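Local coordinates for G protein coupled receptor (PDB 3T33) that binds zinc as a LanC-like protein and may play a role in abscisic acid signalling, at residues S281-G293 with V320-H334. Residues are numbered along the deposited sequence; the frame is centred on the assembly and turned at random.
Sequences SDRLVHWCHGAPG and VVWSRGLLKRVGICH. With ZN (zinc ion), chain B.
V285 is the main bump that 281-293 pushes into 320-334. Its two methyls split the work. CG1, anti to the backbone N (chi1 -178°), drops into the shallow dip at G325, 4.1 Å from G325 CA. CG2 lies against one face of the R324 guanidinium, offset toward its rim. The R324 chain bends at chi3 (67°) and passes across V285 at about a right angle. Its end then meets D282. NH1 and NH2 both bond to D282 OD1, with NH2 2.9 Å from that oxygen. They come from the same face of the carboxylate, above its plane, while OD1 lies in the guanidinium plane. S270 holds the other oxygen, OD2.

Where helix 291-305 starts, A291 CB sits 3.7 Å from V320 CG1. V321 CG2, on helix 308-324, packs against both A291 CB and P292 CG.

At C288, C333 and H334 the two segments form the zinc site, on loops of the all-helical alpha/alpha barrel of LanC-like proteins. C288 SG (2.2 Å), C333 SG (2.3 Å) and H334 ND1 (1.9 Å) bind the zinc, and one further atom completes its shell. C288 SG lies at the edge of the H334 ring.

H286 lies beside this site, next to H334. L284 CB covers one face of its ring. L327 CD2 crowds in obliquely, 3.6 Å from H286 ND1, a buried nitrogen that has no polar partner. W287 turns the edge of its ring to C333 SG, 3.8 Å from CE3, and its rings stack on F410. A water accepts from W287 N. Its bond to C333 O is less sure, since that oxygen is modelled too close to a neighbour.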
ATOM      1  N   SER A 281      16.026  14.373  11.912  1.00 62.26           N
ATOM      2  CA  SER A 281      14.789  14.335  12.635  1.00 59.53           C
ATOM      3  C   SER A 281      14.014  13.020  12.433  1.00 57.47           C
ATOM      4  O   SER A 281      13.654  12.632  11.318  1.00 55.70           O
ATOM      5  CB  SER A 281      13.931  15.533  12.263  1.00 59.81           C
ATOM      6  OG  SER A 281      12.724  15.524  13.016  1.00 59.18           O
ATOM      7  N   ASP A 282      13.785  12.367  13.562  1.00 55.36           N
ATOM      8  CA  ASP A 282      13.068  11.108  13.671  1.00 53.29           C
ATOM      9  C   ASP A 282      11.642  11.486  14.026  1.00 51.19           C
ATOM     10  O   ASP A 282      11.329  11.646  15.169  1.00 50.77           O
ATOM     11  CB  ASP A 282      13.684  10.289  14.811  1.00 53.01           C
ATOM     12  CG  ASP A 282      13.153   8.863  14.875  1.00 53.30           C
ATOM     13  OD1 ASP A 282      12.115   8.539  14.260  1.00 52.51           O
ATOM     14  OD2 ASP A 282      13.786   8.052  15.563  1.00 55.76           O
ATOM     15  N   ARG A 283      10.793  11.633  13.015  1.00 50.07           N
ATOM     16  CA  ARG A 283       9.425  12.080  13.244  1.00 49.25           C
ATOM     17  C   ARG A 283       8.380  11.298  12.453  1.00 47.54           C
ATOM     18  O   ARG A 283       7.308  10.989  12.976  1.00 46.82           O
ATOM     19  CB  ARG A 283       9.297  13.574  12.937  1.00 49.51           C
ATOM     20  CG  ARG A 283       9.890  13.986  11.600  1.00 53.10           C
ATOM     21  CD  ARG A 283       9.976  15.498  11.475  1.00 56.81           C
ATOM     22  NE  ARG A 283       9.408  15.977  10.218  1.00 58.36           N
ATOM     23  CZ  ARG A 283       8.233  16.590  10.115  1.00 58.64           C
ATOM     24  NH1 ARG A 283       7.496  16.802  11.196  1.00 58.74           N
ATOM     25  NH2 ARG A 283       7.795  16.992   8.929  1.00 58.64           N
ATOM     26  N   LEU A 284       8.679  10.985  11.196  1.00 45.14           N
ATOM     27  CA  LEU A 284       7.676  10.336  10.337  1.00 43.81           C
ATOM     28  C   LEU A 284       7.651   8.794  10.387  1.00 41.62           C
ATOM     29  O   LEU A 284       8.668   8.131  10.171  1.00 41.91           O
ATOM     30  CB  LEU A 284       7.798  10.842   8.883  1.00 43.29           C
ATOM     31  CG  LEU A 284       7.643  12.378   8.728  1.00 44.13           C
ATOM     32  CD1 LEU A 284       7.753  12.817   7.293  1.00 40.21           C
ATOM     33  CD2 LEU A 284       6.372  13.003   9.399  1.00 43.33           C
ATOM     34  N   VAL A 285       6.477   8.236  10.676  1.00 39.57           N
ATOM     35  CA  VAL A 285       6.294   6.755  10.708  1.00 36.60           C
ATOM     36  C   VAL A 285       5.123   6.441   9.778  1.00 36.27           C
ATOM     37  O   VAL A 285       4.003   6.214  10.229  1.00 36.48           O
ATOM     38  CB  VAL A 285       6.039   6.256  12.155  1.00 36.70           C
ATOM     39  CG1 VAL A 285       5.898   4.714  12.211  1.00 32.05           C
ATOM     40  CG2 VAL A 285       7.152   6.738  13.096  1.00 33.20           C
ATOM     41  N   HIS A 286       5.364   6.527   8.472  1.00 35.12           N
ATOM     42  CA  HIS A 286       4.271   6.496   7.465  1.00 34.61           C
ATOM     43  C   HIS A 286       4.670   5.450   6.469  1.00 32.62           C
ATOM     44  O   HIS A 286       5.850   5.091   6.394  1.00 31.07           O
ATOM     45  CB  HIS A 286       4.221   7.777   6.608  1.00 35.08           C
ATOM     46  CG  HIS A 286       3.961   9.056   7.354  1.00 36.67           C
ATOM     47  ND1 HIS A 286       3.507   9.100   8.662  1.00 39.08           N
ATOM     48  CD2 HIS A 286       4.007  10.347   6.926  1.00 33.87           C
ATOM     49  CE1 HIS A 286       3.328  10.371   9.020  1.00 37.68           C
ATOM     50  NE2 HIS A 286       3.582  11.139   7.973  1.00 39.29           N
ATOM     51  N   TRP A 287       3.689   4.969   5.704  1.00 31.49           N
ATOM     52  CA  TRP A 287       3.982   4.268   4.476  1.00 29.60           C
ATOM     53  C   TRP A 287       4.866   5.212   3.650  1.00 30.18           C
ATOM     54  O   TRP A 287       5.848   4.788   3.105  1.00 30.08           O
ATOM     55  CB  TRP A 287       2.710   4.047   3.659  1.00 28.76           C
ATOM     56  CG  TRP A 287       3.033   3.460   2.353  1.00 26.76           C
ATOM     57  CD1 TRP A 287       3.528   2.220   2.132  1.00 26.76           C
ATOM     58  CD2 TRP A 287       2.956   4.097   1.074  1.00 27.59           C
ATOM     59  NE1 TRP A 287       3.726   2.020   0.791  1.00 26.14           N
ATOM     60  CE2 TRP A 287       3.403   3.166   0.118  1.00 27.84           C
ATOM     61  CE3 TRP A 287       2.571   5.373   0.646  1.00 26.89           C
ATOM     62  CZ2 TRP A 287       3.478   3.460  -1.266  1.00 28.33           C
ATOM     63  CZ3 TRP A 287       2.621   5.658  -0.727  1.00 26.69           C
ATOM     64  CH2 TRP A 287       3.059   4.701  -1.662  1.00 28.34           C
ATOM     65  N   CYS A 288       4.459   6.468   3.477  1.00 31.18           N
ATOM     66  CA  CYS A 288       5.157   7.316   2.496  1.00 32.70           C
ATOM     67  C   CYS A 288       6.587   7.572   2.944  1.00 33.22           C
ATOM     68  O   CYS A 288       7.498   7.395   2.150  1.00 35.49           O
ATOM     69  CB  CYS A 288       4.368   8.568   2.084  1.00 31.08           C
ATOM     70  SG  CYS A 288       3.912   9.587   3.416  1.00 35.14           S
ATOM     71  N   HIS A 289       6.796   7.858   4.221  1.00 34.60           N
ATOM     72  CA  HIS A 289       8.150   8.042   4.783  1.00 34.92           C
ATOM     73  C   HIS A 289       8.254   7.334   6.130  1.00 34.27           C
ATOM     74  O   HIS A 289       7.379   7.478   6.991  1.00 34.61           O
ATOM     75  CB  HIS A 289       8.434   9.537   5.038  1.00 35.01           C
ATOM     76  CG  HIS A 289       8.210  10.422   3.838  1.00 36.39           C
ATOM     77  ND1 HIS A 289       9.066  10.440   2.750  1.00 34.21           N
ATOM     78  CD2 HIS A 289       7.234  11.332   3.573  1.00 36.23           C
ATOM     79  CE1 HIS A 289       8.606  11.308   1.863  1.00 38.39           C
ATOM     80  NE2 HIS A 289       7.498  11.865   2.334  1.00 34.80           N
ATOM     81  N   GLY A 290       9.326   6.599   6.345  1.00 33.08           N
ATOM     82  CA  GLY A 290       9.524   6.010   7.671  1.00 33.54           C
ATOM     83  C   GLY A 290       9.412   4.493   7.667  1.00 32.91           C
ATOM     84  O   GLY A 290       9.346   3.850   6.620  1.00 34.07           O
ATOM     85  N   ALA A 291       9.415   3.937   8.860  1.00 32.50           N
ATOM     86  CA  ALA A 291       9.358   2.490   9.124  1.00 30.99           C
ATOM     87  C   ALA A 291       8.309   1.668   8.320  1.00 29.32           C
ATOM     88  O   ALA A 291       8.633   0.611   7.842  1.00 29.90           O
ATOM     89  CB  ALA A 291       9.086   2.328  10.612  1.00 31.33           C
ATOM     90  N   PRO A 292       7.047   2.143   8.191  1.00 28.71           N
ATOM     91  CA  PRO A 292       5.988   1.327   7.566  1.00 28.70           C
ATOM     92  C   PRO A 292       6.311   0.971   6.129  1.00 29.47           C
ATOM     93  O   PRO A 292       6.350  -0.228   5.771  1.00 30.57           O
ATOM     94  CB  PRO A 292       4.740   2.209   7.682  1.00 28.07           C
ATOM     95  CG  PRO A 292       5.021   3.007   8.971  1.00 28.28           C
ATOM     96  CD  PRO A 292       6.473   3.325   8.858  1.00 28.34           C
ATOM     97  N   GLY A 293       6.666   1.954   5.326  1.00 28.81           N
ATOM     98  CA  GLY A 293       6.929   1.658   3.910  1.00 29.02           C
ATOM     99  C   GLY A 293       8.153   0.803   3.774  1.00 29.14           C
ATOM    100  O   GLY A 293       8.211  -0.134   2.952  1.00 30.78           O
ATOM    101  N   VAL A 320       8.659  -0.650  15.648  1.00 36.00           N
ATOM    102  CA  VAL A 320       8.493   0.800  15.569  1.00 35.60           C
ATOM    103  C   VAL A 320       7.061   1.190  15.190  1.00 36.27           C
ATOM    104  O   VAL A 320       6.438   2.104  15.781  1.00 35.88           O
ATOM    105  CB  VAL A 320       9.420   1.311  14.505  1.00 36.48           C
ATOM    106  CG1 VAL A 320       9.219   2.824  14.296  1.00 33.27           C
ATOM    107  CG2 VAL A 320      10.855   0.910  14.885  1.00 34.21           C
ATOM    108  N   VAL A 321       6.521   0.493  14.188  1.00 35.57           N
ATOM    109  CA  VAL A 321       5.076   0.652  13.865  1.00 34.62           C
ATOM    110  C   VAL A 321       4.169   0.279  15.061  1.00 35.39           C
ATOM    111  O   VAL A 321       3.220   1.010  15.423  1.00 33.75           O
ATOM    112  CB  VAL A 321       4.720  -0.144  12.609  1.00 33.93           C
ATOM    113  CG1 VAL A 321       3.322   0.272  12.115  1.00 32.04           C
ATOM    114  CG2 VAL A 321       5.775   0.175  11.526  1.00 31.61           C
ATOM    115  N   TRP A 322       4.483  -0.824  15.727  1.00 36.23           N
ATOM    116  CA  TRP A 322       3.635  -1.188  16.863  1.00 37.81           C
ATOM    117  C   TRP A 322       3.613  -0.108  17.941  1.00 38.35           C
ATOM    118  O   TRP A 322       2.541   0.172  18.507  1.00 38.95           O
ATOM    119  CB  TRP A 322       3.986  -2.572  17.414  1.00 37.07           C
ATOM    120  CG  TRP A 322       3.118  -3.065  18.517  1.00 39.89           C
ATOM    121  CD1 TRP A 322       3.530  -3.394  19.763  1.00 40.30           C
ATOM    122  CD2 TRP A 322       1.692  -3.333  18.481  1.00 37.40           C
ATOM    123  NE1 TRP A 322       2.463  -3.809  20.509  1.00 39.17           N
ATOM    124  CE2 TRP A 322       1.329  -3.796  19.755  1.00 36.13           C
ATOM    125  CE3 TRP A 322       0.691  -3.201  17.499  1.00 36.83           C
ATOM    126  CZ2 TRP A 322      -0.009  -4.165  20.097  1.00 37.72           C
ATOM    127  CZ3 TRP A 322      -0.657  -3.559  17.830  1.00 36.81           C
ATOM    128  CH2 TRP A 322      -0.978  -4.039  19.119  1.00 37.53           C
ATOM    129  N   SER A 323       4.743   0.534  18.234  1.00 38.87           N
ATOM    130  CA  SER A 323       4.664   1.559  19.279  1.00 40.39           C
ATOM    131  C   SER A 323       4.347   2.958  18.805  1.00 40.00           C
ATOM    132  O   SER A 323       3.702   3.725  19.532  1.00 40.88           O
ATOM    133  CB  SER A 323       5.903   1.573  20.184  1.00 42.39           C
ATOM    134  OG  SER A 323       6.971   2.238  19.551  1.00 45.89           O
ATOM    135  N   ARG A 324       4.743   3.310  17.596  1.00 38.81           N
ATOM    136  CA  ARG A 324       4.515   4.694  17.160  1.00 39.32           C
ATOM    137  C   ARG A 324       3.592   4.801  15.940  1.00 38.92           C
ATOM    138  O   ARG A 324       3.379   5.907  15.437  1.00 38.95           O
ATOM    139  CB  ARG A 324       5.851   5.370  16.847  1.00 38.81           C
ATOM    140  CG  ARG A 324       6.822   5.571  18.058  1.00 40.83           C
ATOM    141  CD  ARG A 324       8.287   5.787  17.563  1.00 40.74           C
ATOM    142  NE  ARG A 324       8.417   7.052  16.842  1.00 39.86           N
ATOM    143  CZ  ARG A 324       9.498   7.437  16.172  1.00 40.83           C
ATOM    144  NH1 ARG A 324      10.600   6.684  16.111  1.00 36.44           N
ATOM    145  NH2 ARG A 324       9.479   8.616  15.566  1.00 43.60           N
ATOM    146  N   GLY A 325       3.035   3.668  15.483  1.00 38.11           N
ATOM    147  CA  GLY A 325       2.423   3.591  14.167  1.00 37.04           C
ATOM    148  C   GLY A 325       0.961   3.904  14.182  1.00 37.47           C
ATOM    149  O   GLY A 325       0.314   3.978  13.138  1.00 37.55           O
ATOM    150  N   LEU A 326       0.430   4.073  15.371  1.00 37.42           N
ATOM    151  CA  LEU A 326      -0.968   4.435  15.555  1.00 38.76           C
ATOM    152  C   LEU A 326      -1.203   5.968  15.390  1.00 38.77           C
ATOM    153  O   LEU A 326      -1.632   6.681  16.310  1.00 39.96           O
ATOM    154  CB  LEU A 326      -1.429   3.889  16.908  1.00 38.79           C
ATOM    155  CG  LEU A 326      -2.898   3.557  17.124  1.00 40.15           C
ATOM    156  CD1 LEU A 326      -3.409   2.406  16.211  1.00 37.89           C
ATOM    157  CD2 LEU A 326      -3.119   3.213  18.646  1.00 39.16           C
ATOM    158  N   LEU A 327      -0.934   6.434  14.173  1.00 38.26           N
ATOM    159  CA  LEU A 327      -0.977   7.815  13.741  1.00 38.25           C
ATOM    160  C   LEU A 327      -2.321   8.478  14.013  1.00 38.63           C
ATOM    161  O   LEU A 327      -3.357   7.813  13.952  1.00 39.59           O
ATOM    162  CB  LEU A 327      -0.735   7.816  12.222  1.00 37.36           C
ATOM    163  CG  LEU A 327       0.660   7.976  11.599  1.00 38.63           C
ATOM    164  CD1 LEU A 327       1.798   7.779  12.577  1.00 36.18           C
ATOM    165  CD2 LEU A 327       0.862   7.212  10.314  1.00 35.55           C
ATOM    166  N   LYS A 328      -2.316   9.795  14.206  1.00 38.44           N
ATOM    167  CA  LYS A 328      -3.555  10.562  14.350  1.00 39.76           C
ATOM    168  C   LYS A 328      -4.202  10.914  13.001  1.00 39.34           C
ATOM    169  O   LYS A 328      -4.814  11.972  12.851  1.00 39.96           O
ATOM    170  CB  LYS A 328      -3.303  11.836  15.159  1.00 39.95           C
ATOM    171  CG  LYS A 328      -2.707  11.590  16.535  1.00 44.42           C
ATOM    172  CD  LYS A 328      -2.928  12.779  17.454  1.00 48.47           C
ATOM    173  CE  LYS A 328      -1.845  12.866  18.517  1.00 47.80           C
ATOM    174  NZ  LYS A 328      -2.408  13.181  19.859  1.00 46.83           N
ATOM    175  N   ARG A 329      -4.061  10.015  12.031  1.00 38.53           N
ATOM    176  CA  ARG A 329      -4.647  10.152  10.700  1.00 36.52           C
ATOM    177  C   ARG A 329      -5.148   8.789  10.286  1.00 36.03           C
ATOM    178  O   ARG A 329      -4.549   7.754  10.642  1.00 34.91           O
ATOM    179  CB  ARG A 329      -3.563  10.543   9.755  1.00 37.73           C
ATOM    180  CG  ARG A 329      -2.768  11.680  10.295  1.00 39.47           C
ATOM    181  CD  ARG A 329      -1.621  11.946   9.471  1.00 47.09           C
ATOM    182  NE  ARG A 329      -0.982  13.144   9.979  1.00 55.25           N
ATOM    183  CZ  ARG A 329      -0.014  13.782   9.352  1.00 55.94           C
ATOM    184  NH1 ARG A 329       0.413  13.308   8.191  1.00 56.03           N
ATOM    185  NH2 ARG A 329       0.520  14.872   9.894  1.00 58.37           N
ATOM    186  N   VAL A 330      -6.220   8.784   9.504  1.00 34.38           N
ATOM    187  CA  VAL A 330      -7.013   7.603   9.282  1.00 33.13           C
ATOM    188  C   VAL A 330      -6.446   6.719   8.151  1.00 33.39           C
ATOM    189  O   VAL A 330      -6.668   5.507   8.163  1.00 34.51           O
ATOM    190  CB  VAL A 330      -8.454   8.053   8.907  1.00 34.05           C
ATOM    191  CG1 VAL A 330      -8.483   8.630   7.446  1.00 31.36           C
ATOM    192  CG2 VAL A 330      -9.545   6.890   9.082  1.00 33.14           C
ATOM    193  N   GLY A 331      -5.695   7.314   7.208  1.00 32.40           N
ATOM    194  CA  GLY A 331      -5.566   6.798   5.856  1.00 31.93           C
ATOM    195  C   GLY A 331      -4.468   5.808   5.525  1.00 32.78           C
ATOM    196  O   GLY A 331      -3.842   5.257   6.395  1.00 33.81           O
ATOM    197  N   ILE A 332      -4.261   5.588   4.232  1.00 33.16           N
ATOM    198  CA  ILE A 332      -3.343   4.632   3.704  1.00 32.33           C
ATOM    199  C   ILE A 332      -1.918   5.181   3.591  1.00 33.37           C
ATOM    200  O   ILE A 332      -0.982   4.552   4.115  1.00 31.70           O
ATOM    201  CB  ILE A 332      -3.844   4.140   2.340  1.00 32.95           C
ATOM    202  CG1 ILE A 332      -5.031   3.175   2.498  1.00 34.00           C
ATOM    203  CG2 ILE A 332      -2.732   3.487   1.517  1.00 32.32           C
ATOM    204  CD1 ILE A 332      -4.710   1.806   3.060  1.00 32.31           C
ATOM    205  N   CYS A 333      -1.758   6.320   2.926  1.00 33.26           N
ATOM    206  CA  CYS A 333      -0.444   6.930   2.756  1.00 32.38           C
ATOM    207  C   CYS A 333       0.277   7.067   4.094  1.00 32.76           C
ATOM    208  O   CYS A 333       1.302   6.425   4.325  1.00 32.58           O
ATOM    209  CB  CYS A 333      -0.572   8.299   2.085  1.00 33.18           C
ATOM    210  SG  CYS A 333       0.831   8.751   1.037  1.00 34.62           S
ATOM    211  N   HIS A 334      -0.265   7.907   4.969  1.00 33.89           N
ATOM    212  CA  HIS A 334       0.326   8.130   6.283  1.00 34.34           C
ATOM    213  C   HIS A 334      -0.737   8.106   7.376  1.00 34.58           C
ATOM    214  O   HIS A 334      -1.112   9.149   7.913  1.00 34.88           O
ATOM    215  CB  HIS A 334       1.081   9.460   6.313  1.00 35.10           C
ATOM    216  CG  HIS A 334       0.503  10.502   5.407  1.00 33.06           C
ATOM    217  ND1 HIS A 334       0.925  10.676   4.107  1.00 30.21           N
ATOM    218  CD2 HIS A 334      -0.465  11.426   5.615  1.00 32.06           C
ATOM    219  CE1 HIS A 334       0.242  11.662   3.553  1.00 34.93           C
ATOM    220  NE2 HIS A 334      -0.608  12.134   4.446  1.00 31.57           N
TER
HETATM  221 ZN    ZN B 411       1.889  10.018   2.632  1.00 39.20          ZN
HETATM  222  O   HOH W   1       0.763   4.857   6.279  1.00 31.84           O